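Local coordinates for uncharacterized protein (Pseudomonas aeruginosa, PDB 4O5P), which is a type VI secretion phospholipase effector, Tle1, which probably hydrolyses membrane lipids with a serine-hydrolase site of the alpha/beta-hydrolase kind, at residues 339-342 against 343-346; 452-455 against 456-460. One frame throughout, in Å; residues are numbered along the deposited sequence.

Interaction 1. Residues 339-342 against 343-346; sequences EQRA and SFPL
The guanidinium of Arg-341 lies flat on the ring of Phe-344, the two planes 16° apart, in a cation-pi stack with CZ 3.8 Å from the ring centroid. NH2 sits over the middle of the ring, while Arg-341 NH1 lies past the rim, 3.3 Å from CE1 of Phe-344. The two side chains run side by side in the same direction from the two ends of a type I beta turn, Arg-341 to Phe-344, closed by the bond from Phe-344 N to Arg-341 O (2.9 Å). Ser-343, inside the turn, places OG 3.5 Å from Arg-341 CB, against the base of the arginine chain.

Glu-339 fixes the rotation of the guanidinium. Its OE2 takes Arg-341 NE at 3.0 Å on the syn side, close to the guanidinium plane, and the backbone N of Arg-341 at 2.9 Å on the anti side, from the other face of the carboxylate. A bend at chi3 (-65°) folds the arginine back to this oxygen; the bond from Arg-341 NH2 to Glu-339 OE1 is weak. OE1 is held by Ser-662 OG and His-379 N, and Arg-238 makes a second cation-pi contact with Phe-344.

His-379 also meets the Phe-344 ring and belongs to a probable Ser-His-Asp triad with Ser-237 and Asp-281. The loop thus joins a doubly gripped carboxylate oxygen to an aromatic ring beside that triad. The pi electrons of the Phe-344 ring probably help to stabilise the positive charge of Arg-341 and Arg-238, and the carboxylate of Glu-339 probably offsets part of it.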
loop_
_atom_site.group_PDB
_atom_site.type_symbol
_atom_site.label_atom_id
_atom_site.label_comp_id
_atom_site.label_asym_id
_atom_site.label_seq_id
_atom_site.Cartn_x
_atom_site.Cartn_y
_atom_site.Cartn_z
ATOM N N GLU A 339 -13.414 -1.777 -0.143
ATOM C CA GLU A 339 -12.518 -1.871 1.030
ATOM C C GLU A 339 -13.011 -0.926 2.141
ATOM O O GLU A 339 -13.462 0.184 1.842
ATOM C CB GLU A 339 -11.079 -1.510 0.647
ATOM C CG GLU A 339 -10.073 -1.534 1.818
ATOM C CD GLU A 339 -9.996 -2.877 2.538
ATOM O OE1 GLU A 339 -9.848 -3.923 1.870
ATOM O OE2 GLU A 339 -10.077 -2.897 3.792
ATOM N N GLN A 340 -12.936 -1.368 3.402
ATOM C CA GLN A 340 -13.487 -0.618 4.530
ATOM C C GLN A 340 -12.622 -0.684 5.802
ATOM O O GLN A 340 -12.959 -0.053 6.813
ATOM C CB GLN A 340 -14.901 -1.132 4.888
ATOM C CG GLN A 340 -16.032 -0.770 3.921
ATOM C CD GLN A 340 -17.374 -1.319 4.390
ATOM O OE1 GLN A 340 -17.640 -2.521 4.278
ATOM N NE2 GLN A 340 -18.209 -0.447 4.945
ATOM N N ARG A 341 -11.527 -1.440 5.773
ATOM C CA ARG A 341 -10.727 -1.620 6.992
ATOM C C ARG A 341 -10.094 -0.313 7.436
ATOM O O ARG A 341 -9.521 0.422 6.620
ATOM C CB ARG A 341 -9.635 -2.679 6.812
ATOM C CG ARG A 341 -10.101 -4.125 6.997
ATOM C CD ARG A 341 -8.962 -5.114 6.654
ATOM N NE ARG A 341 -8.603 -5.036 5.236
ATOM C CZ ARG A 341 -7.548 -5.642 4.690
ATOM N NH1 ARG A 341 -6.742 -6.385 5.432
ATOM N NH2 ARG A 341 -7.303 -5.502 3.388
ATOM N N ALA A 342 -10.209 -0.036 8.734
ATOM C CA ALA A 342 -9.562 1.114 9.361
ATOM C C ALA A 342 -8.071 1.136 9.050
ATOM O O ALA A 342 -7.459 2.191 9.015
ATOM C CB ALA A 342 -9.761 1.063 10.851
ATOM N N SER A 343 -7.500 -0.045 8.842
ATOM C CA SER A 343 -6.065 -0.204 8.636
ATOM C C SER A 343 -5.671 0.061 7.184
ATOM O O SER A 343 -4.479 0.092 6.859
ATOM C CB SER A 343 -5.666 -1.626 9.011
ATOM O OG SER A 343 -6.523 -2.543 8.341
ATOM N N PHE A 344 -6.667 0.231 6.311
ATOM C CA PHE A 344 -6.400 0.415 4.885
ATOM C C PHE A 344 -7.066 1.652 4.261
ATOM O O PHE A 344 -7.809 1.533 3.283
ATOM C CB PHE A 344 -6.756 -0.866 4.111
ATOM C CG PHE A 344 -5.780 -1.986 4.332
ATOM C CD1 PHE A 344 -5.788 -2.716 5.517
ATOM C CD2 PHE A 344 -4.840 -2.298 3.366
ATOM C CE1 PHE A 344 -4.882 -3.729 5.729
ATOM C CE2 PHE A 344 -3.928 -3.320 3.569
ATOM C CZ PHE A 344 -3.942 -4.029 4.746
ATOM N N PRO A 345 -6.762 2.853 4.794
ATOM C CA PRO A 345 -7.325 4.046 4.159
ATOM C C PRO A 345 -6.727 4.290 2.772
ATOM O O PRO A 345 -5.560 3.954 2.498
ATOM C CB PRO A 345 -6.945 5.181 5.125
ATOM C CG PRO A 345 -5.722 4.675 5.852
ATOM C CD PRO A 345 -5.930 3.187 5.965
ATOM N N LEU A 346 -7.540 4.873 1.899
ATOM C CA LEU A 346 -7.124 5.127 0.545
ATOM C C LEU A 346 -6.469 6.506 0.444
ATOM O O LEU A 346 -6.881 7.461 1.107
ATOM C CB LEU A 346 -8.344 5.048 -0.385
ATOM C CG LEU A 346 -8.110 5.303 -1.873
ATOM C CD1 LEU A 346 -7.168 4.251 -2.485
ATOM C CD2 LEU A 346 -9.442 5.320 -2.607
#

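Interaction 2. Residues 452-455 against 456-460; sequences ELAT and RFNAW
Glu-452 and Arg-456, an i to i+4 pair on an alpha helix, lay their side chains alongside each other and pointing the same way, and end in a stack of carboxylate on guanidinium with the planes only 4° apart. The salt bridge between OE2 of Glu-452 and NH2 of Arg-456 (3.4 Å) is one of charge alone: the oxygen stands 3.3 Å above the guanidinium plane, toward its rim, and no N-H points at it. Glu-452 CG also packs against Arg-456 NE at 3.4 Å. With CG of Glu-452 anti to the backbone N (chi1 -180°) and the arginine chain extended from CG to NE, both flat groups arrive level along the two chains, one over the other. NH1 and NH2 have hydrogen bonds elsewhere, NH1 in a salt bridge with Glu-657 and a bond to Gln-658 OE1; NE is buried without a partner in the model.

Four successive i to i+4 backbone bonds carry the helix through these two turns. Arg-456 N meets Glu-452 O, Phe-457 N meets Leu-453 O (2.9 Å), Asn-458 N meets Ala-454 O, and Ala-459 N meets Thr-455 O, the last markedly bent at 139°.

Among the polar side chains, Asn-458 folds its amide back over the helix, bringing ND2 to 3.0 Å from Ala-454 O at an angle too poor for a hydrogen bond; ND2 is bonded elsewhere, and OD1 accepts from His-14 N. Thr-455 OG1 is bonded to Glu-451 O, one turn back.

The segment lies on helix 451-463, in the region matching the Tle1-like C-terminal family. Leu-453 and Phe-457 pack on Ile-405 of helix 403-416, Arg-456 and Trp-460 on Leu-654 of helix 649-657, and Phe-457 also touches Ala-11 just after strand 7-10.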
loop_
_atom_site.group_PDB
_atom_site.type_symbol
_atom_site.label_atom_id
_atom_site.label_comp_id
_atom_site.label_asym_id
_atom_site.label_seq_id
_atom_site.Cartn_x
_atom_site.Cartn_y
_atom_site.Cartn_z
ATOM N N GLU A 452 -16.741 -15.764 -17.965
ATOM C CA GLU A 452 -17.673 -15.666 -16.836
ATOM C C GLU A 452 -17.274 -14.470 -15.967
ATOM O O GLU A 452 -18.112 -13.627 -15.599
ATOM C CB GLU A 452 -17.652 -16.965 -16.028
ATOM C CG GLU A 452 -18.581 -17.012 -14.821
ATOM C CD GLU A 452 -18.562 -18.388 -14.123
ATOM O OE1 GLU A 452 -19.298 -19.288 -14.589
ATOM O OE2 GLU A 452 -17.815 -18.576 -13.121
ATOM N N LEU A 453 -15.976 -14.386 -15.678
ATOM C CA LEU A 453 -15.419 -13.246 -14.966
ATOM C C LEU A 453 -15.731 -11.949 -15.706
ATOM O O LEU A 453 -16.264 -11.014 -15.110
ATOM C CB LEU A 453 -13.900 -13.422 -14.756
ATOM C CG LEU A 453 -13.178 -12.214 -14.155
ATOM C CD1 LEU A 453 -13.766 -11.864 -12.789
ATOM C CD2 LEU A 453 -11.654 -12.395 -14.082
ATOM N N ALA A 454 -15.432 -11.890 -17.003
ATOM C CA ALA A 454 -15.714 -10.668 -17.758
ATOM C C ALA A 454 -17.183 -10.249 -17.655
ATOM O O ALA A 454 -17.495 -9.079 -17.478
ATOM C CB ALA A 454 -15.313 -10.825 -19.216
ATOM N N THR A 455 -18.080 -11.216 -17.761
ATOM C CA THR A 455 -19.510 -10.950 -17.749
ATOM C C THR A 455 -19.970 -10.370 -16.407
ATOM O O THR A 455 -20.718 -9.387 -16.358
ATOM C CB THR A 455 -20.272 -12.242 -18.013
ATOM O OG1 THR A 455 -20.115 -12.612 -19.393
ATOM C CG2 THR A 455 -21.738 -12.061 -17.714
ATOM N N ARG A 456 -19.516 -10.990 -15.325
ATOM C CA ARG A 456 -19.864 -10.539 -13.980
ATOM C C ARG A 456 -19.301 -9.152 -13.663
ATOM O O ARG A 456 -19.989 -8.255 -13.113
ATOM C CB ARG A 456 -19.361 -11.587 -12.972
ATOM C CG ARG A 456 -20.123 -12.933 -13.087
ATOM C CD ARG A 456 -19.462 -14.033 -12.265
ATOM N NE ARG A 456 -20.180 -15.304 -12.344
ATOM C CZ ARG A 456 -19.979 -16.333 -11.521
ATOM N NH1 ARG A 456 -19.085 -16.244 -10.553
ATOM N NH2 ARG A 456 -20.668 -17.459 -11.673
ATOM N N PHE A 457 -18.035 -8.969 -14.019
ATOM C CA PHE A 457 -17.430 -7.662 -13.876
ATOM C C PHE A 457 -18.263 -6.640 -14.636
ATOM O O PHE A 457 -18.641 -5.611 -14.100
ATOM C CB PHE A 457 -15.991 -7.658 -14.406
ATOM C CG PHE A 457 -15.394 -6.292 -14.458
ATOM C CD1 PHE A 457 -15.565 -5.485 -15.579
ATOM C CD2 PHE A 457 -14.694 -5.796 -13.370
ATOM C CE1 PHE A 457 -15.035 -4.209 -15.614
ATOM C CE2 PHE A 457 -14.150 -4.523 -13.400
ATOM C CZ PHE A 457 -14.320 -3.728 -14.526
ATOM N N ASN A 458 -18.549 -6.912 -15.899
ATOM C CA ASN A 458 -19.330 -5.968 -16.683
ATOM C C ASN A 458 -20.732 -5.695 -16.119
ATOM O O ASN A 458 -21.273 -4.615 -16.315
ATOM C CB ASN A 458 -19.374 -6.403 -18.148
ATOM C CG ASN A 458 -18.010 -6.288 -18.825
ATOM O OD1 ASN A 458 -17.199 -5.433 -18.464
ATOM N ND2 ASN A 458 -17.753 -7.156 -19.808
ATOM N N ALA A 459 -21.319 -6.647 -15.398
ATOM C CA ALA A 459 -22.612 -6.354 -14.763
ATOM C C ALA A 459 -22.405 -5.294 -13.683
ATOM O O ALA A 459 -23.173 -4.306 -13.570
ATOM C CB ALA A 459 -23.228 -7.612 -14.179
ATOM N N TRP A 460 -21.356 -5.492 -12.888
ATOM C CA TRP A 460 -20.994 -4.450 -11.942
ATOM C C TRP A 460 -20.732 -3.113 -12.645
ATOM O O TRP A 460 -21.265 -2.074 -12.260
ATOM C CB TRP A 460 -19.776 -4.853 -11.113
ATOM C CG TRP A 460 -19.449 -3.800 -10.116
ATOM C CD1 TRP A 460 -19.981 -3.659 -8.864
ATOM C CD2 TRP A 460 -18.570 -2.694 -10.304
ATOM N NE1 TRP A 460 -19.456 -2.551 -8.250
ATOM C CE2 TRP A 460 -18.582 -1.935 -9.116
ATOM C CE3 TRP A 460 -17.744 -2.280 -11.358
ATOM C CZ2 TRP A 460 -17.813 -0.782 -8.947
ATOM C CZ3 TRP A 460 -16.991 -1.122 -11.204
ATOM C CH2 TRP A 460 -17.023 -0.393 -10.000
#

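Interactions 1 and 2 follow each other along the chain, with centres 25 Å apart and nearest atoms about 10 Å apart, and they do not touch. The loop 339-346 belongs to the Tle1-like catalytic region, between strands 331-336 and 346-353, and reaches the probable triad; residues 452-460 belong to a helix farther from the middle of the chain, the centre of their contact about 26 Å from the chain centre against 10 Å for the loop. Both pair a glutamate with a nearby arginine, but differently: in interaction 1 Arg-341 NE points at the carboxylate near the guanidinium plane, whereas in interaction 2 the carboxylate lies over the guanidinium face.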